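Lin1840 protein (Listeria innocua serovar 6a, PDB 4ZOC) probably hydrolyses terminal, non-reducing beta-D-glucosyl residues to release glucose, and takes part in beta-1,2-glucan metabolism as a family 3 glycosyl hydrolase. Local coordinates at residues L384-A388 and L539-A543; V450-Q455 and F492-K498; V512-A516 and P594-F598. The protein carries 2 engineered substitutions. Residues are numbered along the deposited sequence.

Contact 1: residues L384-A388 and L539-A543; sequences LLPLA and LLSGA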
ATOM      1  N   LEU A 384      23.960  30.078   7.688  1.00 16.06           N
ATOM      2  CA  LEU A 384      22.987  30.949   8.382  1.00 14.84           C
ATOM      3  C   LEU A 384      22.893  30.633   9.914  1.00 13.56           C
ATOM      4  O   LEU A 384      23.038  31.503  10.790  1.00 13.32           O
ATOM      5  CB  LEU A 384      21.573  30.847   7.777  1.00 12.48           C
ATOM      6  CG  LEU A 384      20.484  31.719   8.471  1.00 12.02           C
ATOM      7  CD1 LEU A 384      20.876  33.172   8.544  1.00 14.44           C
ATOM      8  CD2 LEU A 384      19.143  31.666   7.773  1.00 13.44           C
ATOM      9  N   LEU A 385      22.671  29.382  10.223  1.00 12.20           N
ATOM     10  CA  LEU A 385      22.774  28.893  11.595  1.00 10.24           C
ATOM     11  C   LEU A 385      24.154  28.440  11.987  1.00 10.86           C
ATOM     12  O   LEU A 385      24.862  27.819  11.170  1.00 12.47           O
ATOM     13  CB  LEU A 385      21.814  27.671  11.810  1.00  9.65           C
ATOM     14  CG  LEU A 385      20.368  28.006  11.435  1.00  9.80           C
ATOM     15  CD1 LEU A 385      19.536  26.753  11.688  1.00 10.65           C
ATOM     16  CD2 LEU A 385      19.867  29.172  12.232  1.00 14.21           C
ATOM     17  N   PRO A 386      24.518  28.642  13.255  1.00 11.06           N
ATOM     18  CA  PRO A 386      23.770  29.276  14.309  1.00 11.49           C
ATOM     19  C   PRO A 386      23.753  30.804  14.188  1.00 13.37           C
ATOM     20  O   PRO A 386      24.698  31.441  13.640  1.00 13.60           O
ATOM     21  CB  PRO A 386      24.503  28.872  15.561  1.00 13.17           C
ATOM     22  CG  PRO A 386      25.876  28.614  15.133  1.00 12.66           C
ATOM     23  CD  PRO A 386      25.768  28.064  13.748  1.00 11.38           C
ATOM     24  N   LEU A 387      22.683  31.370  14.733  1.00 14.18           N
ATOM     25  CA  LEU A 387      22.472  32.822  14.779  1.00 14.66           C
ATOM     26  C   LEU A 387      23.286  33.393  15.944  1.00 16.17           C
ATOM     27  O   LEU A 387      23.401  32.744  16.953  1.00 16.67           O
ATOM     28  CB  LEU A 387      20.989  33.106  14.937  1.00 13.00           C
ATOM     29  CG  LEU A 387      19.978  32.579  13.949  1.00 16.06           C
ATOM     30  CD1 LEU A 387      18.597  33.107  14.346  1.00 19.67           C
ATOM     31  CD2 LEU A 387      20.297  33.006  12.558  1.00 20.35           C
ATOM     32  N   ALA A 388      23.859  34.576  15.803  1.00 18.59           N
ATOM     33  CA  ALA A 388      24.432  35.351  16.944  1.00 17.92           C
ATOM     34  C   ALA A 388      23.347  35.798  17.891  1.00 19.06           C
ATOM     35  O   ALA A 388      22.231  36.082  17.457  1.00 21.77           O
ATOM     36  CB  ALA A 388      25.166  36.586  16.415  1.00 23.91           C
ATOM     37  N   LEU A 539      19.024  25.547  19.890  1.00  9.87           N
ATOM     38  CA  LEU A 539      19.546  25.041  18.673  1.00  9.42           C
ATOM     39  C   LEU A 539      19.849  26.190  17.713  1.00  9.44           C
ATOM     40  O   LEU A 539      20.863  26.147  17.027  1.00  9.18           O
ATOM     41  CB  LEU A 539      18.574  24.080  18.031  1.00 10.66           C
ATOM     42  CG  LEU A 539      18.498  22.773  18.826  1.00 10.50           C
ATOM     43  CD1 LEU A 539      17.255  22.051  18.370  1.00 11.60           C
ATOM     44  CD2 LEU A 539      19.663  21.865  18.614  1.00 10.93           C
ATOM     45  N   LEU A 540      18.973  27.173  17.626  1.00  9.79           N
ATOM     46  CA  LEU A 540      19.180  28.327  16.710  1.00 10.07           C
ATOM     47  C   LEU A 540      20.423  29.143  17.058  1.00 11.65           C
ATOM     48  O   LEU A 540      21.046  29.703  16.181  1.00 11.80           O
ATOM     49  CB  LEU A 540      17.965  29.277  16.725  1.00  9.97           C
ATOM     50  CG  LEU A 540      16.706  28.681  16.114  1.00 10.43           C
ATOM     51  CD1 LEU A 540      15.562  29.680  16.255  1.00 10.40           C
ATOM     52  CD2 LEU A 540      16.953  28.329  14.651  1.00  8.55           C
ATOM     53  N   SER A 541      20.657  29.287  18.358  1.00 11.63           N
ATOM     54  CA  SER A 541      21.733  30.124  18.860  1.00 12.03           C
ATOM     55  C   SER A 541      23.079  29.406  18.886  1.00 12.35           C
ATOM     56  O   SER A 541      24.119  30.065  19.030  1.00 15.00           O
ATOM     57  CB  SER A 541      21.374  30.643  20.274  1.00 12.82           C
ATOM     58  OG  SER A 541      21.753  29.638  21.198  1.00 15.03           O
ATOM     59  N   GLY A 542      23.052  28.072  18.737  1.00 12.15           N
ATOM     60  CA  GLY A 542      24.242  27.276  18.896  1.00 12.94           C
ATOM     61  C   GLY A 542      24.673  26.917  20.302  1.00 12.10           C
ATOM     62  O   GLY A 542      25.702  26.300  20.462  1.00 12.14           O
ATOM     63  N   ALA A 543      23.881  27.248  21.318  1.00 11.14           N
ATOM     64  CA  ALA A 543      24.106  26.728  22.636  1.00 10.40           C
ATOM     65  C   ALA A 543      24.002  25.212  22.588  1.00 11.10           C
ATOM     66  O   ALA A 543      24.746  24.522  23.320  1.00 11.45           O
ATOM     67  CB  ALA A 543      23.119  27.335  23.569  1.00 10.80           C
TER
HETATM   68  O   HOH W   1      24.450  32.562  19.308  1.00 27.09           O
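L385 lays its side chain against that of L540, CD2 to CD2 at 3.9 Å, where the loop after strand 376-380 meets the C-terminal end of helix 532-541 in the family 3 C-terminal domain. Both leucines also touch V501 of strand 500-505, so the pair lies between helix, loop and sheet. The peptide bond before P386 is cis, and the amide that follows the proline faces the helix end. L387 N donates to L540 O at 2.7 Å and 165°, taking up a carbonyl in the last turn, where the helix itself is running out of amides. The pyrrolidine closes in on the exit of the helix, with P386 CB 3.6 Å from G542 N. At G542 the chain leaves the helix with positive phi (81°); a beta carbon there would clash with P386 CB and also jam against the preceding carbonyl, so the bend calls for glycine. Across the same bend, S541 OG accepts from A543 N at 3.2 Å, an ST turn. L387 O and S541 O, two acceptors 3.5 Å apart, are reconciled by a water that donates to L387 O at 2.6 Å and to S541 O at 2.5 Å.

Contact 2: residues V450-Q455 and F492-K498; sequences VKAAVQ and FVQTLGK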
ATOM      1  N   VAL A 450       3.773  41.195   8.410  1.00 12.07           N
ATOM      2  CA  VAL A 450       5.010  40.439   8.193  1.00 12.32           C
ATOM      3  C   VAL A 450       6.045  41.268   7.457  1.00 12.80           C
ATOM      4  O   VAL A 450       7.207  41.255   7.786  1.00 11.64           O
ATOM      5  CB  VAL A 450       4.701  39.121   7.446  1.00 12.39           C
ATOM      6  CG1 VAL A 450       5.954  38.420   6.965  1.00 13.46           C
ATOM      7  CG2 VAL A 450       3.940  38.171   8.352  1.00 12.97           C
ATOM      8  N   LYS A 451       5.621  42.006   6.445  1.00 13.57           N
ATOM      9  CA  LYS A 451       6.590  42.780   5.655  1.00 14.53           C
ATOM     10  C   LYS A 451       7.254  43.862   6.538  1.00 15.34           C
ATOM     11  O   LYS A 451       8.520  44.066   6.571  1.00 15.38           O
ATOM     12  CB  LYS A 451       5.898  43.340   4.439  1.00 16.88           C
ATOM     13  CG  LYS A 451       6.767  44.261   3.621  1.00 22.38           C
ATOM     14  CD  LYS A 451       5.930  44.819   2.467  1.00 27.23           C
ATOM     15  CE  LYS A 451       6.760  45.673   1.533  1.00 33.14           C
ATOM     16  NZ  LYS A 451       6.291  45.465   0.139  1.00 35.95           N
ATOM     17  N   ALA A 452       6.436  44.497   7.328  1.00 11.34           N
ATOM     18  CA  ALA A 452       6.986  45.522   8.252  1.00 13.85           C
ATOM     19  C   ALA A 452       7.983  44.946   9.261  1.00 13.39           C
ATOM     20  O   ALA A 452       9.066  45.595   9.519  1.00 13.16           O
ATOM     21  CB  ALA A 452       5.846  46.214   8.967  1.00 14.42           C
ATOM     22  N   ALA A 453       7.675  43.795   9.857  1.00 12.20           N
ATOM     23  CA  ALA A 453       8.594  43.179  10.841  1.00 12.47           C
ATOM     24  C   ALA A 453       9.919  42.742  10.238  1.00 11.86           C
ATOM     25  O   ALA A 453      11.002  42.936  10.815  1.00 13.31           O
ATOM     26  CB  ALA A 453       7.940  42.003  11.584  1.00 13.90           C
ATOM     27  N   VAL A 454       9.830  42.167   9.048  1.00 11.91           N
ATOM     28  CA  VAL A 454      11.024  41.688   8.301  1.00 13.01           C
ATOM     29  C   VAL A 454      11.900  42.872   7.874  1.00 13.03           C
ATOM     30  O   VAL A 454      13.104  42.832   8.042  1.00 14.94           O
ATOM     31  CB  VAL A 454      10.630  40.788   7.119  1.00 12.33           C
ATOM     32  CG1 VAL A 454      11.834  40.377   6.291  1.00 12.45           C
ATOM     33  CG2 VAL A 454       9.877  39.553   7.581  1.00 14.51           C
ATOM     34  N   GLN A 455      11.287  43.928   7.381  1.00 16.65           N
ATOM     35  CA  GLN A 455      12.036  45.192   7.057  1.00 17.83           C
ATOM     36  C   GLN A 455      12.878  45.699   8.186  1.00 17.65           C
ATOM     37  O   GLN A 455      14.034  46.050   7.981  1.00 16.74           O
ATOM     38  CB  GLN A 455      11.082  46.306   6.603  1.00 23.76           C
ATOM     39  CG  GLN A 455      10.919  46.361   5.101  1.00 37.46           C
ATOM     40  CD  GLN A 455       9.726  47.204   4.603  1.00 39.92           C
ATOM     41  OE1 GLN A 455       9.335  47.121   3.429  1.00 53.52           O
ATOM     42  NE2 GLN A 455       9.148  48.001   5.487  1.00 49.04           N
ATOM     43  N   PHE A 492       5.804  33.992   0.245  1.00 10.60           N
ATOM     44  CA  PHE A 492       5.841  35.423   0.566  1.00  9.36           C
ATOM     45  C   PHE A 492       7.077  35.915   1.296  1.00  9.24           C
ATOM     46  O   PHE A 492       7.666  36.857   0.845  1.00 10.27           O
ATOM     47  CB  PHE A 492       4.568  35.839   1.287  1.00 11.01           C
ATOM     48  CG  PHE A 492       4.534  37.282   1.629  1.00 11.43           C
ATOM     49  CD1 PHE A 492       4.281  38.241   0.643  1.00 13.40           C
ATOM     50  CD2 PHE A 492       4.687  37.687   2.928  1.00 11.05           C
ATOM     51  CE1 PHE A 492       4.249  39.603   0.979  1.00 17.63           C
ATOM     52  CE2 PHE A 492       4.664  39.037   3.253  1.00 15.16           C
ATOM     53  CZ  PHE A 492       4.405  40.001   2.275  1.00 13.15           C
ATOM     54  N   VAL A 493       7.496  35.265   2.391  1.00  9.25           N
ATOM     55  CA  VAL A 493       8.644  35.673   3.176  1.00 10.19           C
ATOM     56  C   VAL A 493       9.912  35.613   2.327  1.00  9.84           C
ATOM     57  O   VAL A 493      10.789  36.482   2.464  1.00 10.93           O
ATOM     58  CB  VAL A 493       8.737  34.800   4.478  1.00 10.41           C
ATOM     59  CG1 VAL A 493      10.057  34.956   5.116  1.00 15.07           C
ATOM     60  CG2 VAL A 493       7.616  35.233   5.419  1.00  9.26           C
ATOM     61  N   GLN A 494       9.990  34.649   1.399  1.00  9.52           N
ATOM     62  CA  GLN A 494      11.182  34.505   0.551  1.00 11.49           C
ATOM     63  C   GLN A 494      11.351  35.771  -0.305  1.00 10.77           C
ATOM     64  O   GLN A 494      12.451  36.181  -0.636  1.00 12.99           O
ATOM     65  CB  GLN A 494      10.991  33.309  -0.338  1.00 14.13           C
ATOM     66  CG  GLN A 494      12.263  32.926  -1.045  1.00 19.08           C
ATOM     67  CD  GLN A 494      12.525  33.705  -2.271  1.00 21.40           C
ATOM     68  OE1 GLN A 494      11.592  34.152  -2.938  1.00 20.83           O
ATOM     69  NE2 GLN A 494      13.855  33.910  -2.597  1.00 27.95           N
ATOM     70  N   THR A 495      10.262  36.371  -0.656  1.00 10.05           N
ATOM     71  CA  THR A 495      10.308  37.580  -1.498  1.00 11.96           C
ATOM     72  C   THR A 495      10.909  38.795  -0.800  1.00 11.39           C
ATOM     73  O   THR A 495      11.280  39.732  -1.458  1.00 10.87           O
ATOM     74  CB  THR A 495       8.971  37.998  -2.103  1.00 12.04           C
ATOM     75  OG1 THR A 495       8.084  38.609  -1.147  1.00 11.97           O
ATOM     76  CG2 THR A 495       8.306  36.869  -2.887  1.00 16.10           C
ATOM     77  N   LEU A 496      11.031  38.762   0.501  1.00 12.83           N
ATOM     78  CA  LEU A 496      11.358  39.968   1.279  1.00 13.44           C
ATOM     79  C   LEU A 496      12.869  40.167   1.355  1.00 12.82           C
ATOM     80  O   LEU A 496      13.330  41.117   1.894  1.00 16.31           O
ATOM     81  CB  LEU A 496      10.682  39.940   2.680  1.00 13.26           C
ATOM     82  CG  LEU A 496       9.201  39.724   2.636  1.00 12.20           C
ATOM     83  CD1 LEU A 496       8.615  39.638   4.042  1.00 15.33           C
ATOM     84  CD2 LEU A 496       8.421  40.773   1.830  1.00 15.32           C
ATOM     85  N   GLY A 497      13.642  39.287   0.791  1.00 16.74           N
ATOM     86  CA  GLY A 497      15.090  39.534   0.664  1.00 21.19           C
ATOM     87  C   GLY A 497      15.988  39.277   1.842  1.00 24.41           C
ATOM     88  O   GLY A 497      17.230  39.478   1.695  1.00 26.40           O
ATOM     89  N   LYS A 498      15.454  38.796   2.992  1.00 15.73           N
ATOM     90  CA  LYS A 498      16.282  38.520   4.165  1.00 14.18           C
ATOM     91  C   LYS A 498      16.436  37.033   4.359  1.00  8.90           C
ATOM     92  O   LYS A 498      15.607  36.312   3.892  1.00 10.36           O
ATOM     93  CB  LYS A 498      15.603  39.087   5.430  1.00 15.65           C
ATOM     94  CG  LYS A 498      15.346  40.601   5.218  1.00 19.30           C
ATOM     95  CD  LYS A 498      16.041  41.575   6.107  1.00 20.68           C
ATOM     96  CE  LYS A 498      15.715  42.994   5.647  1.00 20.30           C
ATOM     97  NZ  LYS A 498      15.544  43.865   6.818  1.00 16.85           N
TER
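K498 NZ donates to V454 O at 2.9 Å and, more weakly, to Q455 O at 2.9 Å, while the backbone carbonyl of M457 is its strongest partner. The lysine thus gathers carbonyls at the C-terminal end of helix 444-456, where its positive charge suits the helix dipole. Helix 444-456 packs here against the C-terminal end of helix 484-494 and the turn that follows it, in an alpha/beta domain: helix 484-494 belongs to a beta-alpha-beta crossover between the parallel neighbours 459-465 and 500-505, and K498 lies just ahead of the second strand. The aliphatic part of the lysine is used too, its CG lying 3.7 Å from V454 CG1. Next to it, L496 projects toward the neighbouring helix, bringing CD1 within 3.8 Å of V454 CG2 and 4.1 Å of V450 CG1. One turn before V454, V450 CG1 also meets V493 CG2 at 3.9 Å; V454 and V493 both rest on V460 of strand 459-465, which closes this small apolar core from the sheet side. G497 has positive phi (81°). At the outer margin the F492 ring presents its edge to helix 444-456, with CE2 4.0 Å from V450 CG1 and CZ 4.2 Å from K451 CB.

Contact 3: residues V512-A516 and P594-F598; sequences VKELA and PFYPF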
ATOM      1  N   VAL A 512       8.017  18.708   2.216  1.00  7.84           N
ATOM      2  CA  VAL A 512       8.744  19.872   2.601  1.00  6.39           C
ATOM      3  C   VAL A 512       9.603  20.470   1.480  1.00  7.76           C
ATOM      4  O   VAL A 512      10.367  21.473   1.722  1.00  8.24           O
ATOM      5  CB  VAL A 512       9.545  19.673   3.898  1.00  6.53           C
ATOM      6  CG1 VAL A 512       8.635  19.315   5.062  1.00  6.95           C
ATOM      7  CG2 VAL A 512      10.715  18.714   3.682  1.00  6.44           C
ATOM      8  N   LYS A 513       9.563  19.882   0.275  1.00  7.94           N
ATOM      9  CA  LYS A 513      10.389  20.364  -0.800  1.00  8.92           C
ATOM     10  C   LYS A 513      10.204  21.922  -1.008  1.00  9.77           C
ATOM     11  O   LYS A 513      11.214  22.683  -1.108  1.00 10.27           O
ATOM     12  CB  LYS A 513      10.123  19.594  -2.093  1.00  9.05           C
ATOM     13  CG  LYS A 513      10.734  20.206  -3.359  1.00 10.50           C
ATOM     14  CD  LYS A 513      10.518  19.308  -4.599  1.00 15.63           C
ATOM     15  CE  LYS A 513      11.372  19.932  -5.741  1.00 17.64           C
ATOM     16  NZ  LYS A 513      11.456  19.004  -6.841  1.00 24.49           N
ATOM     17  N   GLU A 514       8.958  22.375  -0.986  1.00  9.29           N
ATOM     18  CA  GLU A 514       8.665  23.826  -1.219  1.00 11.30           C
ATOM     19  C   GLU A 514       9.157  24.664  -0.071  1.00 13.11           C
ATOM     20  O   GLU A 514       9.490  25.830  -0.273  1.00 17.89           O
ATOM     21  CB  GLU A 514       7.189  24.061  -1.410  1.00 11.08           C
ATOM     22  CG  GLU A 514       6.701  23.415  -2.692  1.00 13.24           C
ATOM     23  CD  GLU A 514       5.206  23.213  -2.692  1.00 17.62           C
ATOM     24  OE1 GLU A 514       4.467  24.135  -2.309  1.00 18.17           O
ATOM     25  OE2 GLU A 514       4.758  22.122  -3.094  1.00 21.92           O
ATOM     26  N   LEU A 515       9.323  24.084   1.135  1.00  9.15           N
ATOM     27  CA  LEU A 515       9.860  24.848   2.246  1.00  8.58           C
ATOM     28  C   LEU A 515      11.359  24.946   2.160  1.00  9.12           C
ATOM     29  O   LEU A 515      11.906  26.004   2.340  1.00 13.08           O
ATOM     30  CB  LEU A 515       9.410  24.212   3.569  1.00  8.17           C
ATOM     31  CG  LEU A 515       7.897  24.086   3.723  1.00  9.92           C
ATOM     32  CD1 LEU A 515       7.538  23.399   5.020  1.00 10.62           C
ATOM     33  CD2 LEU A 515       7.109  25.368   3.606  1.00 10.25           C
ATOM     34  N   ALA A 516      12.014  23.819   1.873  1.00  9.41           N
ATOM     35  CA  ALA A 516      13.463  23.796   1.752  1.00 11.07           C
ATOM     36  C   ALA A 516      13.908  24.753   0.662  1.00 12.52           C
ATOM     37  O   ALA A 516      14.932  25.440   0.798  1.00 18.65           O
ATOM     38  CB  ALA A 516      13.948  22.412   1.410  1.00 10.50           C
ATOM     39  N   PRO A 594      13.443   9.352  -1.644  1.00  8.32           N
ATOM     40  CA  PRO A 594      12.666  10.295  -0.859  1.00  6.86           C
ATOM     41  C   PRO A 594      13.374  11.663  -0.860  1.00  7.93           C
ATOM     42  O   PRO A 594      14.562  11.746  -1.219  1.00  7.51           O
ATOM     43  CB  PRO A 594      12.659   9.657   0.558  1.00  6.24           C
ATOM     44  CG  PRO A 594      13.957   8.918   0.583  1.00  7.47           C
ATOM     45  CD  PRO A 594      14.162   8.389  -0.829  1.00  7.91           C
ATOM     46  N   PHE A 595      12.647  12.716  -0.528  1.00  9.81           N
ATOM     47  CA  PHE A 595      13.250  14.032  -0.468  1.00  8.53           C
ATOM     48  C   PHE A 595      14.386  14.054   0.545  1.00  7.44           C
ATOM     49  O   PHE A 595      15.465  14.623   0.327  1.00  6.61           O
ATOM     50  CB  PHE A 595      12.206  15.114  -0.199  1.00  9.10           C
ATOM     51  CG  PHE A 595      12.751  16.498  -0.427  1.00  9.70           C
ATOM     52  CD1 PHE A 595      12.892  16.948  -1.721  1.00  9.62           C
ATOM     53  CD2 PHE A 595      13.093  17.334   0.633  1.00  8.01           C
ATOM     54  CE1 PHE A 595      13.424  18.166  -1.970  1.00 11.36           C
ATOM     55  CE2 PHE A 595      13.613  18.576   0.409  1.00 11.39           C
ATOM     56  CZ  PHE A 595      13.771  18.991  -0.923  1.00 12.43           C
ATOM     57  N   TYR A 596      14.159  13.452   1.693  1.00  7.82           N
ATOM     58  CA  TYR A 596      15.241  13.187   2.661  1.00  7.91           C
ATOM     59  C   TYR A 596      15.137  11.741   3.197  1.00  7.14           C
ATOM     60  O   TYR A 596      14.030  11.227   3.420  1.00  7.23           O
ATOM     61  CB  TYR A 596      15.116  14.085   3.911  1.00  9.11           C
ATOM     62  CG  TYR A 596      15.161  15.605   3.657  1.00  8.31           C
ATOM     63  CD1 TYR A 596      16.312  16.185   3.159  1.00  8.32           C
ATOM     64  CD2 TYR A 596      14.113  16.454   4.058  1.00  7.94           C
ATOM     65  CE1 TYR A 596      16.403  17.549   2.991  1.00  9.44           C
ATOM     66  CE2 TYR A 596      14.205  17.826   3.925  1.00  8.32           C
ATOM     67  CZ  TYR A 596      15.353  18.370   3.367  1.00  8.95           C
ATOM     68  OH  TYR A 596      15.479  19.761   3.218  1.00 10.98           O
ATOM     69  N   PRO A 597      16.266  11.069   3.318  1.00  7.66           N
ATOM     70  CA  PRO A 597      16.283   9.664   3.675  1.00  7.88           C
ATOM     71  C   PRO A 597      16.521   9.370   5.144  1.00  7.09           C
ATOM     72  O   PRO A 597      16.921  10.212   5.884  1.00  7.53           O
ATOM     73  CB  PRO A 597      17.447   9.131   2.839  1.00  8.64           C
ATOM     74  CG  PRO A 597      18.430  10.290   2.902  1.00  7.97           C
ATOM     75  CD  PRO A 597      17.595  11.513   2.811  1.00  7.92           C
ATOM     76  N   PHE A 598      16.294   8.100   5.489  1.00  6.49           N
ATOM     77  CA  PHE A 598      16.529   7.555   6.763  1.00  7.16           C
ATOM     78  C   PHE A 598      18.027   7.878   7.134  1.00  8.06           C
ATOM     79  O   PHE A 598      18.950   7.635   6.351  1.00  9.53           O
ATOM     80  CB  PHE A 598      16.351   6.072   6.750  1.00  7.52           C
ATOM     81  CG  PHE A 598      16.524   5.429   8.128  1.00  9.36           C
ATOM     82  CD1 PHE A 598      15.456   5.362   9.024  1.00  7.34           C
ATOM     83  CD2 PHE A 598      17.752   4.932   8.522  1.00  8.80           C
ATOM     84  CE1 PHE A 598      15.613   4.781  10.271  1.00  8.58           C
ATOM     85  CE2 PHE A 598      17.940   4.337   9.791  1.00  9.23           C
ATOM     86  CZ  PHE A 598      16.862   4.262  10.651  1.00  7.84           C
TER
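V512 stands just ahead of the short helix 513-517, and its carbonyl accepts from A516 N at 2.9 Å to make the first helical turn. In the partner segment, which is irregular, F595 takes helical angles (phi -60°, psi -44°) and Y596 extended ones (-135°, 138°), a change of course that forms a classic beta bulge with both residues facing F554. The two backbones come nearest at K513 and F595, whose CA atoms are 7.0 Å apart, so side chains have to fill the gap. At the bulge the two successive aromatics both reach the helix. F595 lies under the backbone of K513: K513 CA sits 3.9 Å from the ring centroid and 20° off its normal, a CH-pi contact, and K513 CB approaches F595 CE1 to 3.6 Å over the same ring. A516 CB meets the edge of that ring, 4.0 Å from F595 CE2. V512 serves both aromatics, its CG2 lying 4.1 Å from F595 CD2 and 3.6 Å from Y596 CE2. The tyrosine passes on to A516, with OH 3.6 Å from A516 CB, and its hydroxyl is hydrogen-bonded to E379 of strand 376-380. The result is buried aromatic packing of a beta bulge against the first turn of a helix, joining the loop before strand 607-611 to the helix beside the six-stranded sheet of the family 3 C-terminal domain.

All three contacts belong to the family 3 C-terminal domain and adjoin its six-stranded mixed sheet. Their centres are about 20 Å (contacts 1 and 2), 22 Å (1 and 3) and 24 Å (2 and 3) apart, and none touches another. Both segments of contact 2 fall between those of contact 1 in the sequence, whereas contacts 1 and 3 interleave: residues 512-516 precede 539-543, and 594-598 follow. Strand 500-505 is common ground, receiving L385 and L540 from contact 1 and V512 and L515 from contact 3; helix 484-494, part of contact 2, also touches L515. Lying away from the glucose and magnesium sites, they join helices and loops of this domain that flank one sheet.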